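Local coordinates for protein transcriptional regulator, TetR family (Thermus thermophilus, PDB 3VPR) that represses transcription as a TetR-family regulator, probably by binding operator DNA through an N-terminal helix-turn-helix domain, at residues E10-L15 with Q27-A32; S46-L51 with S106-N111; D74-L79 with Q136-E141. All coordinates share one frame; numbering follows the deposited sequence.

Contact 1 of 3, residues E10-L15 with Q27-A32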
ATOM      1  N   GLU A  10       7.882   0.469  22.554  1.00 26.09           N
ATOM      2  CA  GLU A  10       8.852   0.659  21.484  1.00 38.91           C
ATOM      3  C   GLU A  10       9.572  -0.653  21.148  1.00 27.86           C
ATOM      4  O   GLU A  10       9.782  -0.971  19.986  1.00 37.54           O
ATOM      5  CB  GLU A  10       9.885   1.723  21.873  1.00 48.38           C
ATOM      6  CG  GLU A  10      11.049   1.822  20.882  1.00 71.57           C
ATOM      7  CD  GLU A  10      11.775   3.155  20.941  1.00 79.80           C
ATOM      8  OE1 GLU A  10      12.028   3.646  22.058  1.00 84.01           O
ATOM      9  OE2 GLU A  10      12.103   3.707  19.867  1.00 89.50           O
ATOM     10  N   GLU A  11       9.933  -1.406  22.175  1.00 27.59           N
ATOM     11  CA  GLU A  11      10.622  -2.678  21.987  1.00 41.54           C
ATOM     12  C   GLU A  11       9.721  -3.720  21.360  1.00 38.37           C
ATOM     13  O   GLU A  11      10.174  -4.531  20.556  1.00 41.68           O
ATOM     14  CB  GLU A  11      11.156  -3.214  23.319  1.00 41.69           C
ATOM     15  CG  GLU A  11      12.314  -2.400  23.896  1.00 65.57           C
ATOM     16  CD  GLU A  11      13.526  -2.381  22.980  1.00 74.50           C
ATOM     17  OE1 GLU A  11      14.085  -3.468  22.714  1.00 80.22           O
ATOM     18  OE2 GLU A  11      13.916  -1.281  22.522  1.00 81.34           O
ATOM     19  N   ALA A  12       8.453  -3.712  21.749  1.00 35.09           N
ATOM     20  CA  ALA A  12       7.482  -4.647  21.194  1.00 31.14           C
ATOM     21  C   ALA A  12       7.323  -4.295  19.720  1.00 41.15           C
ATOM     22  O   ALA A  12       7.359  -5.166  18.852  1.00 31.41           O
ATOM     23  CB  ALA A  12       6.139  -4.511  21.903  1.00 31.83           C
ATOM     24  N   ALA A  13       7.155  -3.005  19.438  1.00 30.11           N
ATOM     25  CA  ALA A  13       7.005  -2.566  18.060  1.00 39.35           C
ATOM     26  C   ALA A  13       8.173  -3.059  17.193  1.00 42.50           C
ATOM     27  O   ALA A  13       7.961  -3.524  16.076  1.00 37.35           O
ATOM     28  CB  ALA A  13       6.900  -1.045  17.995  1.00 34.88           C
ATOM     29  N   LYS A  14       9.401  -2.961  17.700  1.00 29.77           N
ATOM     30  CA  LYS A  14      10.554  -3.429  16.929  1.00 30.84           C
ATOM     31  C   LYS A  14      10.520  -4.945  16.757  1.00 34.03           C
ATOM     32  O   LYS A  14      10.787  -5.458  15.676  1.00 38.24           O
ATOM     33  CB  LYS A  14      11.864  -3.051  17.608  1.00 33.46           C
ATOM     34  CG  LYS A  14      12.158  -1.575  17.632  1.00 42.51           C
ATOM     35  CD  LYS A  14      13.494  -1.324  18.324  1.00 62.12           C
ATOM     36  CE  LYS A  14      13.764   0.162  18.493  1.00 71.32           C
ATOM     37  NZ  LYS A  14      15.067   0.403  19.172  1.00 88.20           N
ATOM     38  N   LEU A  15      10.179  -5.659  17.820  1.00 36.13           N
ATOM     39  CA  LEU A  15      10.146  -7.113  17.750  1.00 41.40           C
ATOM     40  C   LEU A  15       9.079  -7.582  16.765  1.00 44.45           C
ATOM     41  O   LEU A  15       9.314  -8.505  15.991  1.00 42.19           O
ATOM     42  CB  LEU A  15       9.910  -7.712  19.140  1.00 28.85           C
ATOM     43  CG  LEU A  15       9.853  -9.234  19.150  1.00 38.61           C
ATOM     44  CD1 LEU A  15      11.158  -9.794  18.588  1.00 48.20           C
ATOM     45  CD2 LEU A  15       9.622  -9.733  20.562  1.00 33.11           C
ATOM     46  N   GLN A  27       5.386 -14.558  25.696  1.00 39.48           N
ATOM     47  CA  GLN A  27       6.595 -15.145  26.267  1.00 51.78           C
ATOM     48  C   GLN A  27       7.822 -14.528  25.607  1.00 45.78           C
ATOM     49  O   GLN A  27       8.781 -14.169  26.288  1.00 37.65           O
ATOM     50  CB  GLN A  27       6.612 -16.663  26.046  1.00 48.63           C
ATOM     51  CG  GLN A  27       7.747 -17.369  26.751  1.00 60.10           C
ATOM     52  CD  GLN A  27       7.690 -17.182  28.250  1.00 67.60           C
ATOM     53  OE1 GLN A  27       6.722 -17.575  28.898  1.00 76.38           O
ATOM     54  NE2 GLN A  27       8.729 -16.573  28.813  1.00 79.14           N
ATOM     55  N   ASP A  28       7.778 -14.412  24.281  1.00 44.99           N
ATOM     56  CA  ASP A  28       8.873 -13.823  23.512  1.00 44.26           C
ATOM     57  C   ASP A  28       9.177 -12.392  23.946  1.00 48.98           C
ATOM     58  O   ASP A  28      10.341 -12.031  24.136  1.00 42.01           O
ATOM     59  CB  ASP A  28       8.546 -13.815  22.015  1.00 44.08           C
ATOM     60  CG  ASP A  28       8.544 -15.201  21.412  1.00 56.77           C
ATOM     61  OD1 ASP A  28       9.301 -16.070  21.905  1.00 54.04           O
ATOM     62  OD2 ASP A  28       7.803 -15.419  20.428  1.00 55.70           O
ATOM     63  N   LEU A  29       8.131 -11.575  24.087  1.00 41.86           N
ATOM     64  CA  LEU A  29       8.300 -10.184  24.496  1.00 44.44           C
ATOM     65  C   LEU A  29       8.877 -10.085  25.898  1.00 41.12           C
ATOM     66  O   LEU A  29       9.766  -9.273  26.159  1.00 48.65           O
ATOM     67  CB  LEU A  29       6.955  -9.439  24.475  1.00 51.11           C
ATOM     68  CG  LEU A  29       6.277  -9.080  23.149  1.00 60.24           C
ATOM     69  CD1 LEU A  29       4.856  -8.584  23.422  1.00 59.55           C
ATOM     70  CD2 LEU A  29       7.087  -8.011  22.420  1.00 45.60           C
ATOM     71  N   ALA A  30       8.365 -10.910  26.804  1.00 40.49           N
ATOM     72  CA  ALA A  30       8.818 -10.876  28.188  1.00 45.60           C
ATOM     73  C   ALA A  30      10.311 -11.131  28.303  1.00 49.68           C
ATOM     74  O   ALA A  30      11.003 -10.436  29.048  1.00 53.22           O
ATOM     75  CB  ALA A  30       8.054 -11.886  29.012  1.00 43.75           C
ATOM     76  N   GLN A  31      10.803 -12.123  27.566  1.00 38.81           N
ATOM     77  CA  GLN A  31      12.219 -12.464  27.607  1.00 46.18           C
ATOM     78  C   GLN A  31      13.066 -11.429  26.874  1.00 40.41           C
ATOM     79  O   GLN A  31      14.152 -11.080  27.323  1.00 38.31           O
ATOM     80  CB  GLN A  31      12.447 -13.851  27.002  1.00 39.83           C
ATOM     81  CG  GLN A  31      11.726 -14.960  27.741  1.00 51.13           C
ATOM     82  CD  GLN A  31      12.166 -16.331  27.282  1.00 61.76           C
ATOM     83  OE1 GLN A  31      12.113 -16.646  26.091  1.00 54.38           O
ATOM     84  NE2 GLN A  31      12.609 -17.156  28.228  1.00 60.37           N
ATOM     85  N   ALA A  32      12.561 -10.939  25.747  1.00 39.64           N
ATOM     86  CA  ALA A  32      13.276  -9.932  24.978  1.00 38.33           C
ATOM     87  C   ALA A  32      13.425  -8.653  25.816  1.00 49.72           C
ATOM     88  O   ALA A  32      14.455  -7.974  25.749  1.00 46.23           O
ATOM     89  CB  ALA A  32      12.535  -9.639  23.680  1.00 29.94           C
TER
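Ala12, a small residue on the buried side of helix 4-19, meets Leu29 with both its backbone and its methyl group. Leu29 CD2 lies 3.6 Å from Ala12 CA and 3.7 Å from Ala12 CB, so this one branch packs directly against the helix surface. It gets there because Leu29 CG stands anti to its own carbonyl carbon (chi1 -72°), which carries the branched end across to the other helix although the first bond of the side chain points along the interface. Leu29 CD1 packs on Ile50, and the residue also touches Leu40. Helix 26-33 is the first helix of the predicted helix-turn-helix, and helix 4-19 backs it as in other TetR-family DNA-binding domains; the axes of segments 10-15 and 27-32 approach to 10.4 Å at an angle of 122°. One turn after Ala12, Leu15 points toward the partner helix. With CG anti to its backbone N (chi1 180°), it reaches out and sets CD2 3.6 Å from Leu29 CD2, the two side chains crossing at a slant. The same Leu15 methyl comes near Asp28 O and lies 4.3 Å from Ala32 CB, at the more open border of the interface. No hydrogen bond joins the two segments, and the carboxylate of Asp28 turns instead to a salt bridge with Lys19.

Contact 2 of 3, residues S46-L51 with S106-N111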
ATOM      1  N   SER A  46      -3.121  -7.508  27.962  1.00 28.67           N
ATOM      2  CA  SER A  46      -3.102  -8.487  26.881  1.00 33.85           C
ATOM      3  C   SER A  46      -2.159  -8.057  25.781  1.00 33.92           C
ATOM      4  O   SER A  46      -1.751  -6.893  25.703  1.00 33.57           O
ATOM      5  CB  SER A  46      -4.500  -8.650  26.274  1.00 25.18           C
ATOM      6  OG  SER A  46      -4.920  -7.434  25.666  1.00 38.65           O
ATOM      7  N   LYS A  47      -1.834  -9.014  24.926  1.00 34.92           N
ATOM      8  CA  LYS A  47      -0.963  -8.784  23.781  1.00 36.36           C
ATOM      9  C   LYS A  47      -1.663  -7.837  22.817  1.00 31.28           C
ATOM     10  O   LYS A  47      -1.045  -6.957  22.215  1.00 40.98           O
ATOM     11  CB  LYS A  47      -0.702 -10.116  23.076  1.00 32.35           C
ATOM     12  CG  LYS A  47       0.238 -10.061  21.882  1.00 36.13           C
ATOM     13  CD  LYS A  47       0.198 -11.424  21.141  1.00 32.64           C
ATOM     14  CE  LYS A  47       0.903 -11.379  19.802  1.00 39.52           C
ATOM     15  NZ  LYS A  47       0.748 -12.666  19.065  1.00 51.18           N
ATOM     16  N   GLU A  48      -2.968  -8.034  22.671  1.00 34.89           N
ATOM     17  CA  GLU A  48      -3.776  -7.229  21.763  1.00 37.58           C
ATOM     18  C   GLU A  48      -3.773  -5.759  22.181  1.00 30.67           C
ATOM     19  O   GLU A  48      -3.781  -4.871  21.336  1.00 29.40           O
ATOM     20  CB  GLU A  48      -5.209  -7.801  21.723  1.00 44.15           C
ATOM     21  CG  GLU A  48      -6.165  -7.163  20.714  1.00 41.23           C
ATOM     22  CD  GLU A  48      -6.767  -5.867  21.213  1.00 49.24           C
ATOM     23  OE1 GLU A  48      -6.781  -5.659  22.448  1.00 45.83           O
ATOM     24  OE2 GLU A  48      -7.237  -5.065  20.378  1.00 43.19           O
ATOM     25  N   GLU A  49      -3.754  -5.509  23.487  1.00 29.05           N
ATOM     26  CA  GLU A  49      -3.735  -4.140  23.986  1.00 35.06           C
ATOM     27  C   GLU A  49      -2.407  -3.476  23.640  1.00 32.80           C
ATOM     28  O   GLU A  49      -2.373  -2.265  23.419  1.00 38.45           O
ATOM     29  CB  GLU A  49      -3.957  -4.108  25.501  1.00 35.28           C
ATOM     30  CG  GLU A  49      -3.760  -2.736  26.152  1.00 32.49           C
ATOM     31  CD  GLU A  49      -4.832  -1.739  25.778  1.00 28.59           C
ATOM     32  OE1 GLU A  49      -5.944  -2.171  25.421  1.00 40.38           O
ATOM     33  OE2 GLU A  49      -4.577  -0.520  25.867  1.00 34.70           O
ATOM     34  N   ILE A  50      -1.330  -4.264  23.576  1.00 29.63           N
ATOM     35  CA  ILE A  50       0.001  -3.729  23.238  1.00 29.05           C
ATOM     36  C   ILE A  50      -0.015  -3.299  21.772  1.00 35.48           C
ATOM     37  O   ILE A  50       0.434  -2.198  21.426  1.00 33.77           O
ATOM     38  CB  ILE A  50       1.125  -4.793  23.457  1.00 33.16           C
ATOM     39  CG1 ILE A  50       1.214  -5.146  24.945  1.00 29.88           C
ATOM     40  CG2 ILE A  50       2.477  -4.260  22.955  1.00 21.82           C
ATOM     41  CD1 ILE A  50       2.327  -6.136  25.295  1.00 34.57           C
ATOM     42  N   LEU A  51      -0.549  -4.169  20.920  1.00 26.47           N
ATOM     43  CA  LEU A  51      -0.677  -3.877  19.498  1.00 34.05           C
ATOM     44  C   LEU A  51      -1.583  -2.658  19.323  1.00 31.14           C
ATOM     45  O   LEU A  51      -1.349  -1.798  18.484  1.00 35.80           O
ATOM     46  CB  LEU A  51      -1.306  -5.068  18.763  1.00 30.11           C
ATOM     47  CG  LEU A  51      -1.755  -4.747  17.333  1.00 32.48           C
ATOM     48  CD1 LEU A  51      -0.546  -4.313  16.518  1.00 43.03           C
ATOM     49  CD2 LEU A  51      -2.423  -5.954  16.694  1.00 41.81           C
ATOM     50  N   SER A 106      -5.960  -8.141  13.649  1.00 53.93           N
ATOM     51  CA  SER A 106      -5.786  -8.712  14.977  1.00 50.67           C
ATOM     52  C   SER A 106      -6.439  -7.945  16.120  1.00 43.80           C
ATOM     53  O   SER A 106      -6.646  -8.504  17.193  1.00 44.46           O
ATOM     54  CB  SER A 106      -4.288  -8.893  15.270  1.00 63.70           C
ATOM     55  OG  SER A 106      -3.706  -9.846  14.394  1.00 64.38           O
ATOM     56  N   LEU A 107      -6.757  -6.673  15.910  1.00 30.48           N
ATOM     57  CA  LEU A 107      -7.386  -5.891  16.972  1.00 41.71           C
ATOM     58  C   LEU A 107      -8.815  -6.332  17.257  1.00 46.76           C
ATOM     59  O   LEU A 107      -9.473  -6.926  16.398  1.00 44.70           O
ATOM     60  CB  LEU A 107      -7.410  -4.411  16.601  1.00 38.64           C
ATOM     61  CG  LEU A 107      -6.065  -3.694  16.489  1.00 42.19           C
ATOM     62  CD1 LEU A 107      -6.308  -2.287  15.988  1.00 30.52           C
ATOM     63  CD2 LEU A 107      -5.362  -3.677  17.839  1.00 35.93           C
ATOM     64  N   SER A 108      -9.294  -6.043  18.466  1.00 43.76           N
ATOM     65  CA  SER A 108     -10.666  -6.366  18.822  1.00 45.23           C
ATOM     66  C   SER A 108     -11.482  -5.305  18.085  1.00 42.48           C
ATOM     67  O   SER A 108     -10.964  -4.234  17.782  1.00 39.67           O
ATOM     68  CB  SER A 108     -10.880  -6.250  20.333  1.00 43.30           C
ATOM     69  OG  SER A 108     -10.526  -4.959  20.804  1.00 58.34           O
ATOM     70  N   PRO A 109     -12.758  -5.592  17.776  1.00 46.35           N
ATOM     71  CA  PRO A 109     -13.604  -4.626  17.061  1.00 41.22           C
ATOM     72  C   PRO A 109     -13.571  -3.198  17.609  1.00 34.27           C
ATOM     73  O   PRO A 109     -13.370  -2.245  16.860  1.00 31.02           O
ATOM     74  CB  PRO A 109     -14.995  -5.256  17.141  1.00 37.34           C
ATOM     75  CG  PRO A 109     -14.694  -6.715  17.107  1.00 40.42           C
ATOM     76  CD  PRO A 109     -13.503  -6.833  18.058  1.00 38.76           C
ATOM     77  N   GLU A 110     -13.755  -3.031  18.910  1.00 33.50           N
ATOM     78  CA  GLU A 110     -13.747  -1.674  19.442  1.00 43.83           C
ATOM     79  C   GLU A 110     -12.387  -0.992  19.312  1.00 47.50           C
ATOM     80  O   GLU A 110     -12.323   0.224  19.112  1.00 37.98           O
ATOM     81  CB  GLU A 110     -14.224  -1.639  20.900  1.00 49.31           C
ATOM     82  CG  GLU A 110     -14.160  -0.237  21.518  1.00 57.79           C
ATOM     83  CD  GLU A 110     -15.115  -0.043  22.689  1.00 66.51           C
ATOM     84  OE1 GLU A 110     -15.141  -0.900  23.604  1.00 63.46           O
ATOM     85  OE2 GLU A 110     -15.835   0.981  22.699  1.00 65.13           O
ATOM     86  N   ASN A 111     -11.298  -1.755  19.422  1.00 43.40           N
ATOM     87  CA  ASN A 111      -9.981  -1.136  19.279  1.00 44.21           C
ATOM     88  C   ASN A 111      -9.796  -0.736  17.832  1.00 33.61           C
ATOM     89  O   ASN A 111      -9.344   0.363  17.543  1.00 39.77           O
ATOM     90  CB  ASN A 111      -8.853  -2.086  19.683  1.00 37.89           C
ATOM     91  CG  ASN A 111      -8.711  -2.211  21.182  1.00 43.49           C
ATOM     92  OD1 ASN A 111      -9.125  -1.331  21.936  1.00 45.85           O
ATOM     93  ND2 ASN A 111      -8.107  -3.300  21.623  1.00 40.93           N
TER
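The carboxylate of Glu48 and the side-chain amide of Asn111 meet tip to tip with their planes only 2° apart. Glu48 OE2 and Asn111 ND2 are modelled 2.3 Å apart, too close for an ordinary hydrogen bond, so the pairing is plausible but its exact geometry doubtful. Above one face of the carboxylate sits Ser108 N, whose hydrogen bond to Glu48 OE2 is 3.0 Å long and nearly straight (166°), entering 46° out of the plane. Ser108 OG adds a weak bond to the same oxygen from that face. On the opposite face Leu107 CD2 comes within 3.4 Å of Glu48 OE2, giving the charged tip an apolar backing. Glu48 reaches these groups because CG is anti to its backbone N and the chain then bends at chi2. One turn after Glu48, Leu51 crosses Leu107 at a slant, with Leu51 CG 3.8 Å from Leu107 CD2, and Leu51 CD2 packs against Ser106 CB. The hydroxyl of Ser106 turns to Glu22. Ser108 is the N-cap residue of helix 109-135, so the negative charge of Glu48 lies at that helix's amino end, where the helix dipole would probably favour it. The arrangement is a domain junction of the TetR fold: the start of helix 47-70, beside the helix-turn-helix, docks on the amino end of a helix in the C-terminal domain.

Contact 3 of 3, residues D74-L79 with Q136-E141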
ATOM      1  N   ASP A  74      -2.218  29.344   2.729  1.00 42.65           N
ATOM      2  CA  ASP A  74      -2.043  28.905   1.342  1.00 46.57           C
ATOM      3  C   ASP A  74      -2.250  27.389   1.166  1.00 43.20           C
ATOM      4  O   ASP A  74      -1.420  26.582   1.583  1.00 41.54           O
ATOM      5  CB  ASP A  74      -0.646  29.316   0.846  1.00 45.46           C
ATOM      6  CG  ASP A  74      -0.325  28.780  -0.540  1.00 52.26           C
ATOM      7  OD1 ASP A  74      -1.260  28.417  -1.284  1.00 55.73           O
ATOM      8  OD2 ASP A  74       0.871  28.735  -0.895  1.00 46.60           O
ATOM      9  N   PRO A  75      -3.372  26.993   0.538  1.00 45.37           N
ATOM     10  CA  PRO A  75      -3.712  25.582   0.295  1.00 44.67           C
ATOM     11  C   PRO A  75      -2.576  24.754  -0.311  1.00 38.72           C
ATOM     12  O   PRO A  75      -2.448  23.570  -0.012  1.00 36.71           O
ATOM     13  CB  PRO A  75      -4.917  25.672  -0.640  1.00 49.14           C
ATOM     14  CG  PRO A  75      -5.568  26.970  -0.221  1.00 45.28           C
ATOM     15  CD  PRO A  75      -4.384  27.887  -0.058  1.00 42.43           C
ATOM     16  N   LYS A  76      -1.758  25.371  -1.159  1.00 39.30           N
ATOM     17  CA  LYS A  76      -0.642  24.661  -1.780  1.00 41.22           C
ATOM     18  C   LYS A  76       0.431  24.325  -0.760  1.00 44.42           C
ATOM     19  O   LYS A  76       1.003  23.233  -0.775  1.00 48.78           O
ATOM     20  CB  LYS A  76      -0.020  25.492  -2.904  1.00 40.48           C
ATOM     21  CG  LYS A  76      -0.940  25.754  -4.093  1.00 56.28           C
ATOM     22  CD  LYS A  76      -0.164  26.341  -5.270  1.00 62.40           C
ATOM     23  CE  LYS A  76       0.576  27.618  -4.876  1.00 78.20           C
ATOM     24  NZ  LYS A  76       1.507  28.095  -5.946  1.00 86.80           N
ATOM     25  N   GLU A  77       0.704  25.281   0.119  1.00 46.59           N
ATOM     26  CA  GLU A  77       1.710  25.122   1.161  1.00 39.84           C
ATOM     27  C   GLU A  77       1.175  24.208   2.268  1.00 41.02           C
ATOM     28  O   GLU A  77       1.928  23.481   2.911  1.00 37.45           O
ATOM     29  CB  GLU A  77       2.069  26.500   1.721  1.00 48.32           C
ATOM     30  CG  GLU A  77       3.294  26.526   2.607  1.00 66.10           C
ATOM     31  CD  GLU A  77       4.515  25.943   1.923  1.00 75.59           C
ATOM     32  OE1 GLU A  77       4.726  26.238   0.729  1.00 67.22           O
ATOM     33  OE2 GLU A  77       5.268  25.198   2.585  1.00 84.70           O
ATOM     34  N   ALA A  78      -0.138  24.249   2.479  1.00 37.08           N
ATOM     35  CA  ALA A  78      -0.770  23.420   3.489  1.00 38.04           C
ATOM     36  C   ALA A  78      -0.686  21.952   3.063  1.00 42.37           C
ATOM     37  O   ALA A  78      -0.492  21.055   3.889  1.00 40.00           O
ATOM     38  CB  ALA A  78      -2.229  23.832   3.661  1.00 31.03           C
ATOM     39  N   LEU A  79      -0.832  21.710   1.765  1.00 35.97           N
ATOM     40  CA  LEU A  79      -0.770  20.345   1.264  1.00 30.49           C
ATOM     41  C   LEU A  79       0.653  19.820   1.395  1.00 28.78           C
ATOM     42  O   LEU A  79       0.860  18.677   1.790  1.00 28.95           O
ATOM     43  CB  LEU A  79      -1.216  20.289  -0.199  1.00 22.11           C
ATOM     44  CG  LEU A  79      -1.107  18.904  -0.860  1.00 38.32           C
ATOM     45  CD1 LEU A  79      -2.047  17.927  -0.167  1.00 35.79           C
ATOM     46  CD2 LEU A  79      -1.440  19.007  -2.346  1.00 32.61           C
ATOM     47  N   GLN A 136     -11.304  27.975  -2.967  1.00 49.74           N
ATOM     48  CA  GLN A 136     -10.630  29.252  -3.169  1.00 44.02           C
ATOM     49  C   GLN A 136     -10.152  29.386  -4.608  1.00 49.84           C
ATOM     50  O   GLN A 136      -9.531  30.383  -4.969  1.00 49.11           O
ATOM     51  CB  GLN A 136      -9.441  29.373  -2.224  1.00 39.23           C
ATOM     52  CG  GLN A 136      -9.837  29.488  -0.761  1.00 57.52           C
ATOM     53  CD  GLN A 136      -8.733  29.033   0.176  1.00 59.33           C
ATOM     54  OE1 GLN A 136      -8.566  27.835   0.415  1.00 71.66           O
ATOM     55  NE2 GLN A 136      -7.964  29.983   0.701  1.00 58.59           N
ATOM     56  N   GLY A 137     -10.444  28.379  -5.430  1.00 49.54           N
ATOM     57  CA  GLY A 137     -10.018  28.426  -6.815  1.00 41.25           C
ATOM     58  C   GLY A 137      -8.522  28.249  -6.995  1.00 47.90           C
ATOM     59  O   GLY A 137      -8.005  28.499  -8.077  1.00 48.94           O
ATOM     60  N   VAL A 138      -7.820  27.810  -5.949  1.00 49.08           N
ATOM     61  CA  VAL A 138      -6.373  27.602  -6.034  1.00 45.92           C
ATOM     62  C   VAL A 138      -6.059  26.282  -6.733  1.00 41.68           C
ATOM     63  O   VAL A 138      -5.035  26.141  -7.397  1.00 41.91           O
ATOM     64  CB  VAL A 138      -5.719  27.589  -4.642  1.00 47.45           C
ATOM     65  CG1 VAL A 138      -4.225  27.384  -4.781  1.00 36.69           C
ATOM     66  CG2 VAL A 138      -6.006  28.899  -3.928  1.00 57.37           C
ATOM     67  N   PHE A 139      -6.936  25.307  -6.549  1.00 39.53           N
ATOM     68  CA  PHE A 139      -6.784  24.015  -7.194  1.00 42.83           C
ATOM     69  C   PHE A 139      -7.957  23.921  -8.170  1.00 39.76           C
ATOM     70  O   PHE A 139      -9.006  24.528  -7.946  1.00 40.95           O
ATOM     71  CB  PHE A 139      -6.882  22.857  -6.186  1.00 45.65           C
ATOM     72  CG  PHE A 139      -5.790  22.835  -5.146  1.00 38.25           C
ATOM     73  CD1 PHE A 139      -4.500  23.248  -5.451  1.00 36.89           C
ATOM     74  CD2 PHE A 139      -6.054  22.347  -3.864  1.00 34.32           C
ATOM     75  CE1 PHE A 139      -3.483  23.180  -4.498  1.00 41.01           C
ATOM     76  CE2 PHE A 139      -5.041  22.273  -2.900  1.00 40.62           C
ATOM     77  CZ  PHE A 139      -3.750  22.692  -3.221  1.00 33.32           C
ATOM     78  N   ARG A 140      -7.785  23.183  -9.257  1.00 34.53           N
ATOM     79  CA  ARG A 140      -8.872  23.034 -10.208  1.00 43.47           C
ATOM     80  C   ARG A 140      -9.921  22.101  -9.601  1.00 44.97           C
ATOM     81  O   ARG A 140      -9.699  21.531  -8.525  1.00 42.25           O
ATOM     82  CB  ARG A 140      -8.345  22.475 -11.534  1.00 37.63           C
ATOM     83  CG  ARG A 140      -7.760  21.093 -11.462  1.00 36.48           C
ATOM     84  CD  ARG A 140      -7.076  20.745 -12.772  1.00 44.23           C
ATOM     85  NE  ARG A 140      -6.434  19.439 -12.706  1.00 49.62           N
ATOM     86  CZ  ARG A 140      -7.066  18.287 -12.896  1.00 57.21           C
ATOM     87  NH1 ARG A 140      -8.364  18.274 -13.176  1.00 48.67           N
ATOM     88  NH2 ARG A 140      -6.398  17.144 -12.793  1.00 52.78           N
ATOM     89  N   GLU A 141     -11.056  21.946 -10.285  1.00 38.34           N
ATOM     90  CA  GLU A 141     -12.132  21.087  -9.799  1.00 41.17           C
ATOM     91  C   GLU A 141     -11.720  19.627  -9.919  1.00 40.89           C
ATOM     92  O   GLU A 141     -11.580  19.101 -11.016  1.00 40.16           O
ATOM     93  CB  GLU A 141     -13.416  21.322 -10.606  1.00 40.81           C
ATOM     94  CG  GLU A 141     -14.660  20.626 -10.048  1.00 32.94           C
ATOM     95  CD  GLU A 141     -15.190  21.281  -8.773  1.00 34.69           C
ATOM     96  OE1 GLU A 141     -15.320  22.519  -8.736  1.00 38.98           O
ATOM     97  OE2 GLU A 141     -15.501  20.560  -7.809  1.00 44.01           O
TER
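Pro75 O accepts a backbone bond from Leu79 N at 3.0 Å and has Phe139 CZ 3.6 Å away. The first turn of helix 75-92 is fixed just before it: Asp74 O accepts a backbone bond from Ala78 N at 2.8 Å and a weaker one from Glu77 N. Asp74 is also the N-cap: Asp74 OD1 takes the N-H of Lys76 at 3.1 Å, the donor standing well above the carboxylate plane (67° out of it). The turn presents Pro75 and Lys76 to the loop 136-141. Pro75 and Phe139 carry much of the contact. With CG anti to its carbonyl carbon (chi1 -64°), the Phe139 ring reaches in to set CE2 4.1 Å from Pro75 CB. Elsewhere on the ring, Phe139 CE1 lies 3.6 Å from Lys76 CG, and Leu79 CD2 comes loosely near CZ. Lys76 CG also packs against Val138, 3.7 Å from its CG1 methyl, while the Lys76 chain bends at chi3 and leads its amine away from the loop. Val138 CG2 lies 4.2 Å from Pro75 CG. An alanine in place of Phe139 would probably open a gap between Pro75, Lys76 and Leu79, and would leave Leu182 of the same chain and Leu185 of the second subunit without the ring they pack on. Gly137, with positive phi, leaves helix 109-135 in a Schellman motif, just before Val138 and Phe139. Leu79 packs on Leu126 and Leu130 of helix 109-135, Lys76 and Phe139 on Leu182 of helix 170-183, and Arg140 forms a salt bridge with Asp179 of the second subunit, so the contact lies at the dimer interface.

How the contacts relate
From the N terminus, contact 1 closes first, bringing residues 27-32 back onto 10-15 with eleven residues between them. Contact 2 opens only afterwards, at the start of helix 47-70, yet the two touch: Ala12 CB lies 3.8 Å from Ile50 CG2, so the DNA-binding helices continue directly into the junction. Contact 2 then closes a loop of 54 residues, returning the chain to the start of helix 109-135. Contact 3 begins within that loop, at helix 75-92, and closes beyond it after helix 109-135, so contacts 2 and 3 cross. Their centres are 39 Å apart, with helix 109-135 running from the domain junction to the dimer-facing end.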